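Local coordinates for TraM protein (Plasmid R64, PDB 3WZ3) that probably serves as an inner-membrane component of a type IVB secretion system involved in plasmid transfer, represented here by its periplasmic part, at residues L58-K63 against M98-Q103; Q16-A21 against A70-G75; N8-F13 against I116-V121; T20-D25 against V49-A54. One frame throughout, in Å; residues are numbered along the deposited sequence.

Contact 1: residues L58-K63 against M98-Q103; sequences LETIKK and MRLVGQ
Ile61 and Leu100 bring the two backbones closest, with 7.8 Å between Ile61 CA and Leu100 CA, a gap bridged by side chains alone. Segment 58-63 is regular helix, in which Lys62 N donates to Leu58 O at 3.0 Å. Residues 98-103 carry the last part of strand 88-101 into the following loop. On the strand side, Leu100 alone reaches the helix, and its two methyl groups divide the work. CD1 goes to Thr60, lying 3.8 Å from Thr60 CG2, while CD2 lies 4.0 Å from Ile61 CG1. The Leu100 side chain therefore sits over two successive helical residues, running roughly perpendicular to Ile61 and at a slant to Thr60. Thr60 offers its methyl because CG2 stands opposite the backbone N across the CA-CB bond (chi1 -56°, measured to OG1), which leaves OG1 on the N side, where it hydrogen-bonds Asn56 O one turn back. The polar branch is thus satisfied by the residue just ahead of the helix, and the apolar branch is left to meet Leu100. Leu100 also rests on Leu68 of strand 67-82 and on Met66 and Lys107, whereas Ile61 turns partly to Tyr29 of helix 29-35. On the exposed side of the helix Lys63 NZ forms a long salt bridge, 3.8 Å, with Glu59 OE2. Small and only partly buried, the contact lies at the outer end of the domain, where helix 57-64 packs on the end of a strand of the four-stranded antiparallel sheet. Helices laid against one face of a curved sheet are consistent with the NTF2-like family of this domain.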
# COMPACT_ATOMS: atom_id res chain seq x y z
N LEU A 58 6.83 -12.70 0.21
CA LEU A 58 7.77 -12.87 -0.89
C LEU A 58 8.32 -14.28 -0.93
O LEU A 58 8.45 -14.86 -2.01
CB LEU A 58 8.91 -11.86 -0.78
CG LEU A 58 8.46 -10.41 -0.91
CD1 LEU A 58 9.69 -9.52 -0.84
CD2 LEU A 58 7.71 -10.22 -2.21
N GLU A 59 8.64 -14.84 0.23
CA GLU A 59 9.16 -16.20 0.27
C GLU A 59 8.11 -17.19 -0.19
O GLU A 59 8.43 -18.14 -0.89
CB GLU A 59 9.64 -16.58 1.67
CG GLU A 59 10.04 -18.04 1.77
CD GLU A 59 10.46 -18.46 3.16
OE1 GLU A 59 11.56 -18.07 3.59
OE2 GLU A 59 9.68 -19.18 3.83
N THR A 60 6.86 -16.97 0.19
CA THR A 60 5.79 -17.89 -0.21
C THR A 60 5.50 -17.78 -1.71
O THR A 60 5.31 -18.79 -2.39
CB THR A 60 4.51 -17.66 0.60
OG1 THR A 60 4.81 -17.76 2.00
CG2 THR A 60 3.44 -18.69 0.23
N ILE A 61 5.46 -16.56 -2.23
CA ILE A 61 5.28 -16.37 -3.66
C ILE A 61 6.38 -17.09 -4.42
O ILE A 61 6.10 -17.83 -5.38
CB ILE A 61 5.26 -14.87 -4.04
CG1 ILE A 61 3.95 -14.23 -3.58
CG2 ILE A 61 5.40 -14.71 -5.55
CD1 ILE A 61 3.87 -12.73 -3.88
N LYS A 62 7.63 -16.90 -4.00
CA LYS A 62 8.76 -17.49 -4.71
C LYS A 62 8.80 -19.01 -4.60
O LYS A 62 8.95 -19.72 -5.60
CB LYS A 62 10.08 -16.92 -4.21
CG LYS A 62 11.31 -17.49 -4.90
CD LYS A 62 12.58 -16.92 -4.29
CE LYS A 62 13.82 -17.45 -4.98
NZ LYS A 62 13.89 -18.94 -4.90
N LYS A 63 8.66 -19.52 -3.39
CA LYS A 63 8.82 -20.96 -3.17
C LYS A 63 7.62 -21.77 -3.64
O LYS A 63 7.79 -22.85 -4.21
CB LYS A 63 9.12 -21.24 -1.70
CG LYS A 63 10.53 -20.86 -1.32
CD LYS A 63 10.76 -21.00 0.17
CE LYS A 63 10.38 -22.39 0.67
NZ LYS A 63 10.48 -22.48 2.16
N MSE A 98 -6.56 -10.06 2.01
CA MSE A 98 -5.65 -10.60 1.01
C MSE A 98 -5.47 -12.10 1.14
O MSE A 98 -5.69 -12.68 2.21
CB MSE A 98 -4.30 -9.88 1.04
CG MSE A 98 -3.47 -10.12 2.27
SE MSE A 98 -1.77 -9.11 2.28
CE MSE A 98 -2.48 -7.34 2.59
N ARG A 99 -5.06 -12.73 0.05
CA ARG A 99 -4.97 -14.18 0.04
C ARG A 99 -3.92 -14.66 -0.94
O ARG A 99 -3.86 -14.18 -2.06
CB ARG A 99 -6.33 -14.79 -0.33
CG ARG A 99 -6.37 -16.30 -0.12
CD ARG A 99 -7.73 -16.87 -0.42
NE ARG A 99 -7.87 -18.19 0.18
CZ ARG A 99 -9.03 -18.84 0.29
NH1 ARG A 99 -10.15 -18.28 -0.15
NH2 ARG A 99 -9.05 -20.04 0.86
N LEU A 100 -3.10 -15.61 -0.50
CA LEU A 100 -2.15 -16.27 -1.40
C LEU A 100 -2.87 -17.41 -2.12
O LEU A 100 -3.48 -18.26 -1.47
CB LEU A 100 -0.94 -16.77 -0.61
CG LEU A 100 -0.01 -15.65 -0.13
CD1 LEU A 100 0.86 -16.09 1.05
CD2 LEU A 100 0.83 -15.16 -1.30
N VAL A 101 -2.82 -17.39 -3.44
CA VAL A 101 -3.58 -18.33 -4.27
C VAL A 101 -2.68 -19.01 -5.28
O VAL A 101 -2.02 -18.36 -6.08
CB VAL A 101 -4.73 -17.62 -5.00
CG1 VAL A 101 -5.45 -18.59 -5.93
CG2 VAL A 101 -5.69 -17.00 -3.99
N GLY A 102 -2.66 -20.34 -5.25
CA GLY A 102 -1.87 -21.11 -6.19
C GLY A 102 -2.77 -21.83 -7.16
O GLY A 102 -3.99 -21.66 -7.12
N GLN A 103 -2.18 -22.63 -8.04
CA GLN A 103 -2.93 -23.39 -9.02
C GLN A 103 -3.70 -24.52 -8.36
O GLN A 103 -4.87 -24.74 -8.67
CB GLN A 103 -2.01 -23.96 -10.10
CG GLN A 103 -1.23 -22.91 -10.88
CD GLN A 103 -0.43 -23.52 -12.02
OE1 GLN A 103 -0.82 -24.54 -12.59
NE2 GLN A 103 0.70 -22.89 -12.35

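Contact 2: residues Q16-A21 against A70-G75; sequences QALATA and ATTGAG
Leu18 and Thr72 make the close part of this contact, their side chains meeting at about a right angle. Thr72 OG1 rests 3.6 Å from Leu18 CB, and a second point of touch follows where Thr72 CG2 comes 4.1 Å from Leu18 CD1. Thr72 can do both because its chi1 of -58° sets OG1 beside the backbone N and the methyl beside the carbonyl carbon, so that the hydroxyl meets the base of the leucine and the methyl one of its tips. Around this point the fit slackens. Ala19 and Thr72 have the closest CA atoms, 6.6 Å apart, yet Ala19 CB comes no nearer to segment 70-75 than 5.1 Å, at Thr72 OG1. A water occupies this looser side: its oxygen lies 2.6 Å from Thr72 OG1 in a hydrogen bond, and it donates a weak one to Leu18 O at 3.3 Å. The threonine hydroxyl thereby gains a polar link to the helix backbone that it does not make directly. Deeper in, Leu18 and Thr72 both pack on Tyr94 of strand 88-101, and Leu18 continues to Met135 of strand 130-139, so here helix 7-22 rests on the sheet, touching strands 67-82, 88-101 and 130-139.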
# COMPACT_ATOMS: atom_id res chain seq x y z
N GLN A 16 -5.67 3.22 -4.54
CA GLN A 16 -5.01 2.75 -5.76
C GLN A 16 -3.66 2.12 -5.42
O GLN A 16 -3.31 1.05 -5.94
CB GLN A 16 -4.86 3.90 -6.76
CG GLN A 16 -6.21 4.42 -7.25
CD GLN A 16 -6.16 5.83 -7.84
OE1 GLN A 16 -5.08 6.42 -8.01
NE2 GLN A 16 -7.33 6.38 -8.15
N ALA A 17 -2.89 2.76 -4.54
CA ALA A 17 -1.62 2.20 -4.10
C ALA A 17 -1.79 0.85 -3.44
O ALA A 17 -1.02 -0.07 -3.71
CB ALA A 17 -0.89 3.16 -3.16
N LEU A 18 -2.77 0.72 -2.54
CA LEU A 18 -2.99 -0.57 -1.88
C LEU A 18 -3.37 -1.66 -2.88
O LEU A 18 -2.92 -2.80 -2.76
CB LEU A 18 -4.09 -0.45 -0.81
CG LEU A 18 -3.59 0.28 0.43
CD1 LEU A 18 -4.76 0.70 1.32
CD2 LEU A 18 -2.67 -0.64 1.22
N ALA A 19 -4.20 -1.32 -3.86
CA ALA A 19 -4.58 -2.31 -4.87
C ALA A 19 -3.36 -2.83 -5.61
O ALA A 19 -3.19 -4.05 -5.81
CB ALA A 19 -5.58 -1.72 -5.87
N THR A 20 -2.49 -1.93 -6.03
CA THR A 20 -1.28 -2.32 -6.73
C THR A 20 -0.31 -3.06 -5.81
O THR A 20 0.33 -4.04 -6.23
CB THR A 20 -0.57 -1.08 -7.32
OG1 THR A 20 -1.50 -0.37 -8.13
CG2 THR A 20 0.62 -1.50 -8.17
N ALA A 21 -0.20 -2.62 -4.56
CA ALA A 21 0.79 -3.17 -3.66
C ALA A 21 0.54 -4.63 -3.32
O ALA A 21 1.49 -5.39 -3.10
CB ALA A 21 0.83 -2.35 -2.38
N ALA A 70 -5.74 -9.25 -3.44
CA ALA A 70 -6.25 -8.43 -2.34
C ALA A 70 -7.37 -7.53 -2.78
O ALA A 70 -7.39 -7.05 -3.93
CB ALA A 70 -5.12 -7.57 -1.75
N THR A 71 -8.27 -7.27 -1.84
CA THR A 71 -9.36 -6.34 -2.06
C THR A 71 -9.33 -5.29 -0.96
O THR A 71 -9.26 -5.63 0.22
CB THR A 71 -10.72 -7.05 -2.04
OG1 THR A 71 -10.78 -8.01 -3.11
CG2 THR A 71 -11.85 -6.04 -2.22
N THR A 72 -9.38 -4.02 -1.36
CA THR A 72 -9.38 -2.90 -0.42
C THR A 72 -10.80 -2.40 -0.26
O THR A 72 -11.48 -2.13 -1.26
CB THR A 72 -8.45 -1.78 -0.92
OG1 THR A 72 -7.13 -2.31 -1.09
CG2 THR A 72 -8.40 -0.64 0.07
N GLY A 73 -11.24 -2.28 0.99
CA GLY A 73 -12.58 -1.80 1.27
C GLY A 73 -12.65 -0.30 1.32
O GLY A 73 -11.69 0.42 1.06
N ALA A 74 -13.83 0.20 1.67
CA ALA A 74 -13.99 1.64 1.78
C ALA A 74 -13.19 2.18 2.96
O ALA A 74 -13.31 1.71 4.08
CB ALA A 74 -15.46 1.99 1.92
N GLY A 75 -12.40 3.19 2.68
CA GLY A 75 -11.54 3.78 3.68
C GLY A 75 -12.13 5.04 4.26
O GLY A 75 -13.18 5.52 3.85
O HOH W 1 -5.88 -4.20 -2.36

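Contact 3: residues N8-F13 against I116-V121; sequences NDAMAF and ITIQRV
Phe13, which touches Ile118 across the contact, has its backbone N bonded to Asp9 O at 3.0 Å, the shortest hydrogen bond inside either segment. That bond belongs to helix 7-22, and it is one of the bonds of the turn from which Ala10 and Phe13 face strand 110-120. Ile118 answers with a single atom: CD1 enters between the two helical residues. It lies 3.2 Å from Ala10 O, a close packing of methyl against carbonyl, and 4.4 Å from Ala10 CB. Its other neighbour is Phe13 CD2, 3.9 Å away, where the methyl sits at the edge of the ring and near the ring plane. The extended end of the isoleucine (chi2 167°) carries CD1 forward to the helix. Phe13 in turn has CG opposite its backbone N (chi1 -179°), which swings the ring outward from the helix, CD2 beside Ile118, to Arg39 and Ser128. All three residues are buried, and Trp90 and Phe92 of strand 88-101 and Met130 of strand 130-139 pack around Ala10. Farther along the strand, Arg120 NH2 donates to Val121 O at 3.2 Å. The bond is bent (N-H...O 143°), with the donor well above the carbonyl plane. Arg120 NE also bonds Gly129 O, just before strand 130-139, and the residue makes a cation-pi contact with Trp5, so the arginine ties the strand end to the N-terminal region. The long N-terminal helix seated on a central strand of an antiparallel sheet is in keeping with the NTF2-like alpha-plus-beta fold.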
# COMPACT_ATOMS: atom_id res chain seq x y z
N ASN A 8 -10.51 13.78 -0.97
CA ASN A 8 -10.96 12.69 -1.82
C ASN A 8 -9.92 12.24 -2.84
O ASN A 8 -9.78 11.05 -3.11
CB ASN A 8 -12.30 13.00 -2.48
CG ASN A 8 -13.44 12.28 -1.81
OD1 ASN A 8 -14.18 11.52 -2.45
ND2 ASN A 8 -13.57 12.46 -0.49
N ASP A 9 -9.18 13.19 -3.42
CA ASP A 9 -8.08 12.85 -4.30
C ASP A 9 -7.03 12.02 -3.57
O ASP A 9 -6.50 11.02 -4.10
CB ASP A 9 -7.44 14.13 -4.84
CG ASP A 9 -8.38 14.91 -5.76
OD1 ASP A 9 -9.10 14.28 -6.56
OD2 ASP A 9 -8.39 16.16 -5.67
N ALA A 10 -6.71 12.43 -2.35
CA ALA A 10 -5.71 11.69 -1.56
C ALA A 10 -6.24 10.30 -1.19
O ALA A 10 -5.49 9.32 -1.24
CB ALA A 10 -5.26 12.50 -0.35
N MSE A 11 -7.51 10.21 -0.82
CA MSE A 11 -8.04 8.89 -0.48
C MSE A 11 -7.94 7.91 -1.65
O MSE A 11 -7.59 6.73 -1.46
CB MSE A 11 -9.48 8.96 0.02
CG MSE A 11 -9.85 7.70 0.76
SE MSE A 11 -11.57 7.83 1.63
CE MSE A 11 -12.66 7.93 0.04
N ALA A 12 -8.28 8.39 -2.85
CA ALA A 12 -8.18 7.58 -4.06
C ALA A 12 -6.72 7.17 -4.35
O ALA A 12 -6.46 6.03 -4.73
CB ALA A 12 -8.76 8.34 -5.24
N PHE A 13 -5.77 8.08 -4.15
CA PHE A 13 -4.35 7.76 -4.33
C PHE A 13 -3.96 6.59 -3.42
O PHE A 13 -3.29 5.66 -3.84
CB PHE A 13 -3.52 9.01 -4.00
CG PHE A 13 -2.05 8.85 -4.18
CD1 PHE A 13 -1.45 9.14 -5.41
CD2 PHE A 13 -1.23 8.46 -3.12
CE1 PHE A 13 -0.08 9.02 -5.57
CE2 PHE A 13 0.14 8.34 -3.29
CZ PHE A 13 0.72 8.62 -4.53
N ILE A 116 -2.38 4.57 6.29
CA ILE A 116 -1.55 5.17 5.27
C ILE A 116 -1.50 6.67 5.53
O ILE A 116 -2.55 7.31 5.63
CB ILE A 116 -2.22 4.95 3.88
CG1 ILE A 116 -2.40 3.45 3.61
CG2 ILE A 116 -1.44 5.63 2.77
CD1 ILE A 116 -1.11 2.77 3.53
N THR A 117 -0.31 7.25 5.68
CA THR A 117 -0.19 8.70 5.70
C THR A 117 0.42 9.16 4.38
O THR A 117 1.51 8.70 3.99
CB THR A 117 0.63 9.23 6.87
OG1 THR A 117 -0.05 8.94 8.10
CG2 THR A 117 0.74 10.75 6.77
N ILE A 118 -0.30 10.03 3.70
CA ILE A 118 0.08 10.58 2.41
C ILE A 118 0.50 12.02 2.62
O ILE A 118 -0.21 12.78 3.31
CB ILE A 118 -1.11 10.53 1.44
CG1 ILE A 118 -1.47 9.08 1.15
CG2 ILE A 118 -0.76 11.26 0.13
CD1 ILE A 118 -2.81 8.90 0.46
N GLN A 119 1.65 12.40 2.09
CA GLN A 119 2.07 13.80 2.16
C GLN A 119 2.16 14.41 0.77
O GLN A 119 2.37 13.72 -0.22
CB GLN A 119 3.43 13.94 2.87
CG GLN A 119 4.59 13.30 2.11
CD GLN A 119 5.88 13.29 2.92
OE1 GLN A 119 5.92 13.74 4.07
NE2 GLN A 119 6.95 12.79 2.33
N ARG A 120 2.01 15.73 0.71
CA ARG A 120 2.20 16.47 -0.53
C ARG A 120 3.67 16.45 -0.95
O ARG A 120 4.57 16.42 -0.11
CB ARG A 120 1.75 17.92 -0.34
CG ARG A 120 0.24 18.14 -0.36
CD ARG A 120 -0.43 17.73 -1.70
NE ARG A 120 0.43 18.12 -2.84
CZ ARG A 120 0.52 19.35 -3.31
NH1 ARG A 120 -0.22 20.34 -2.81
NH2 ARG A 120 1.37 19.59 -4.30
N VAL A 121 3.88 16.52 -2.27
CA VAL A 121 5.19 16.55 -2.92
C VAL A 121 5.11 17.62 -4.00
O VAL A 121 4.06 17.83 -4.59
CB VAL A 121 5.49 15.20 -3.59
CG1 VAL A 121 6.84 15.22 -4.30
CG2 VAL A 121 5.48 14.10 -2.55

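Contact 4: residues T20-D25 against V49-A54; sequences TAFNLD and VNALQA
Phe22 and Leu24 meet Ala51 and Leu52 in a buried, purely apolar contact, made where the last part of helix 7-22 and the residues after it pass helix 42-54. The backbones are well separated, 8.7 Å from Phe22 CA to Leu52 CA, and long side chains fill the interval. The Phe22 ring leads: its CZ stands 4.2 Å from Ala51 CB, the methyl lying at the ring edge close to the ring plane, and its CE1 is 4.1 Å from Leu52 CD2. With CG beside the backbone N and opposite the carbonyl carbon (chi1 -64°), Phe22 brings its ring out to both. Phe22 and Leu52 start from CB atoms that do not face each other, but their outer ends converge. Leu52 CD2 serves twice, since Leu24 CD1 also reaches it, at 4.3 Å. Over one face of the Phe22 ring, toward its rim, lies the methyl of the preceding Ala21, CB standing 3.8 Å above the plane. Tyr48 meets the ring edge-to-face, while Phe114 and Leu68 bring the sheet to the same ring. Leu24 and Leu52 both extend to Ile33 of helix 29-35, and Leu24 further to Ile61. With carbon alone facing carbon, cohesion between the segments rests on dispersion and the exclusion of water, and the directional bonds nearby run outward, from Tyr48 OH to Ala21 O and from Ala70 N to Asn23 OD1.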
# COMPACT_ATOMS: atom_id res chain seq x y z
N THR A 20 -2.49 -1.93 -6.03
CA THR A 20 -1.28 -2.32 -6.73
C THR A 20 -0.31 -3.06 -5.81
O THR A 20 0.33 -4.04 -6.23
CB THR A 20 -0.57 -1.08 -7.32
OG1 THR A 20 -1.50 -0.37 -8.13
CG2 THR A 20 0.62 -1.50 -8.17
N ALA A 21 -0.20 -2.62 -4.56
CA ALA A 21 0.79 -3.17 -3.66
C ALA A 21 0.54 -4.63 -3.32
O ALA A 21 1.49 -5.39 -3.10
CB ALA A 21 0.83 -2.35 -2.38
N PHE A 22 -0.72 -5.04 -3.27
CA PHE A 22 -1.05 -6.36 -2.76
C PHE A 22 -1.75 -7.28 -3.75
O PHE A 22 -2.27 -8.31 -3.37
CB PHE A 22 -1.82 -6.24 -1.43
CG PHE A 22 -1.00 -5.62 -0.34
CD1 PHE A 22 0.10 -6.29 0.18
CD2 PHE A 22 -1.30 -4.37 0.14
CE1 PHE A 22 0.89 -5.70 1.17
CE2 PHE A 22 -0.53 -3.78 1.14
CZ PHE A 22 0.57 -4.45 1.65
N ASN A 23 -1.68 -6.93 -5.03
CA ASN A 23 -2.00 -7.84 -6.12
C ASN A 23 -0.75 -8.14 -6.93
O ASN A 23 -0.36 -7.35 -7.78
CB ASN A 23 -3.14 -7.29 -6.96
CG ASN A 23 -4.47 -7.36 -6.22
OD1 ASN A 23 -5.13 -8.39 -6.22
ND2 ASN A 23 -4.84 -6.27 -5.57
N LEU A 24 -0.13 -9.27 -6.63
CA LEU A 24 1.19 -9.60 -7.14
C LEU A 24 1.16 -10.93 -7.85
O LEU A 24 0.49 -11.88 -7.44
CB LEU A 24 2.19 -9.67 -5.99
CG LEU A 24 2.38 -8.39 -5.17
CD1 LEU A 24 3.31 -8.69 -4.00
CD2 LEU A 24 2.90 -7.21 -6.00
N ASP A 25 1.93 -10.99 -8.93
CA ASP A 25 1.99 -12.18 -9.78
C ASP A 25 3.23 -13.01 -9.45
O ASP A 25 4.31 -12.45 -9.24
CB ASP A 25 2.06 -11.71 -11.22
CG ASP A 25 2.09 -12.84 -12.20
OD1 ASP A 25 3.20 -13.29 -12.54
OD2 ASP A 25 1.00 -13.26 -12.64
N VAL A 49 7.47 -2.97 2.77
CA VAL A 49 8.36 -4.12 2.86
C VAL A 49 8.12 -4.86 4.17
O VAL A 49 8.07 -6.10 4.18
CB VAL A 49 9.84 -3.68 2.72
CG1 VAL A 49 10.79 -4.85 3.05
CG2 VAL A 49 10.11 -3.13 1.32
N ASN A 50 7.96 -4.13 5.28
CA ASN A 50 7.62 -4.75 6.56
C ASN A 50 6.32 -5.55 6.50
O ASN A 50 6.25 -6.65 7.05
CB ASN A 50 7.54 -3.70 7.67
CG ASN A 50 7.41 -4.33 9.06
OD1 ASN A 50 8.29 -5.07 9.49
ND2 ASN A 50 6.33 -4.02 9.75
N ALA A 51 5.29 -4.99 5.85
CA ALA A 51 4.00 -5.68 5.73
C ALA A 51 4.13 -6.98 4.93
O ALA A 51 3.53 -8.02 5.29
CB ALA A 51 2.95 -4.76 5.11
N LEU A 52 4.92 -6.95 3.86
CA LEU A 52 5.15 -8.16 3.09
C LEU A 52 5.85 -9.20 3.97
O LEU A 52 5.45 -10.36 4.01
CB LEU A 52 5.99 -7.84 1.84
CG LEU A 52 5.34 -6.99 0.75
CD1 LEU A 52 6.39 -6.55 -0.24
CD2 LEU A 52 4.20 -7.78 0.08
N GLN A 53 6.89 -8.79 4.70
CA GLN A 53 7.64 -9.73 5.54
C GLN A 53 6.78 -10.30 6.67
O GLN A 53 6.90 -11.49 7.03
CB GLN A 53 8.88 -9.04 6.10
CG GLN A 53 9.63 -9.87 7.13
CD GLN A 53 10.27 -11.10 6.55
OE1 GLN A 53 10.64 -11.13 5.38
NE2 GLN A 53 10.43 -12.13 7.38
N ALA A 54 5.90 -9.49 7.22
CA ALA A 54 5.12 -9.95 8.38
C ALA A 54 4.19 -11.09 8.01
O ALA A 54 3.84 -11.90 8.88
CB ALA A 54 4.35 -8.80 8.99

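Contacts 2, 3 and 4 all draw on helix 7-22: its early part in contact 3, its middle in contact 2 and its end in contact 4, which shares Thr20 and Ala21 with contact 2. Contacts 1, 2 and 3 reach three neighbouring strands of one antiparallel sheet. Contact 1 lies about 29 Å from contact 3, centre to centre, on opposite sides of the chain's middle, and about 10 Å from contact 4, which it touches through Ile61 and Leu24. Contacts 1, 2 and 4 are nested inside the long loop that contact 3 closes, so residues far apart in sequence are gathered into one compact periplasmic domain.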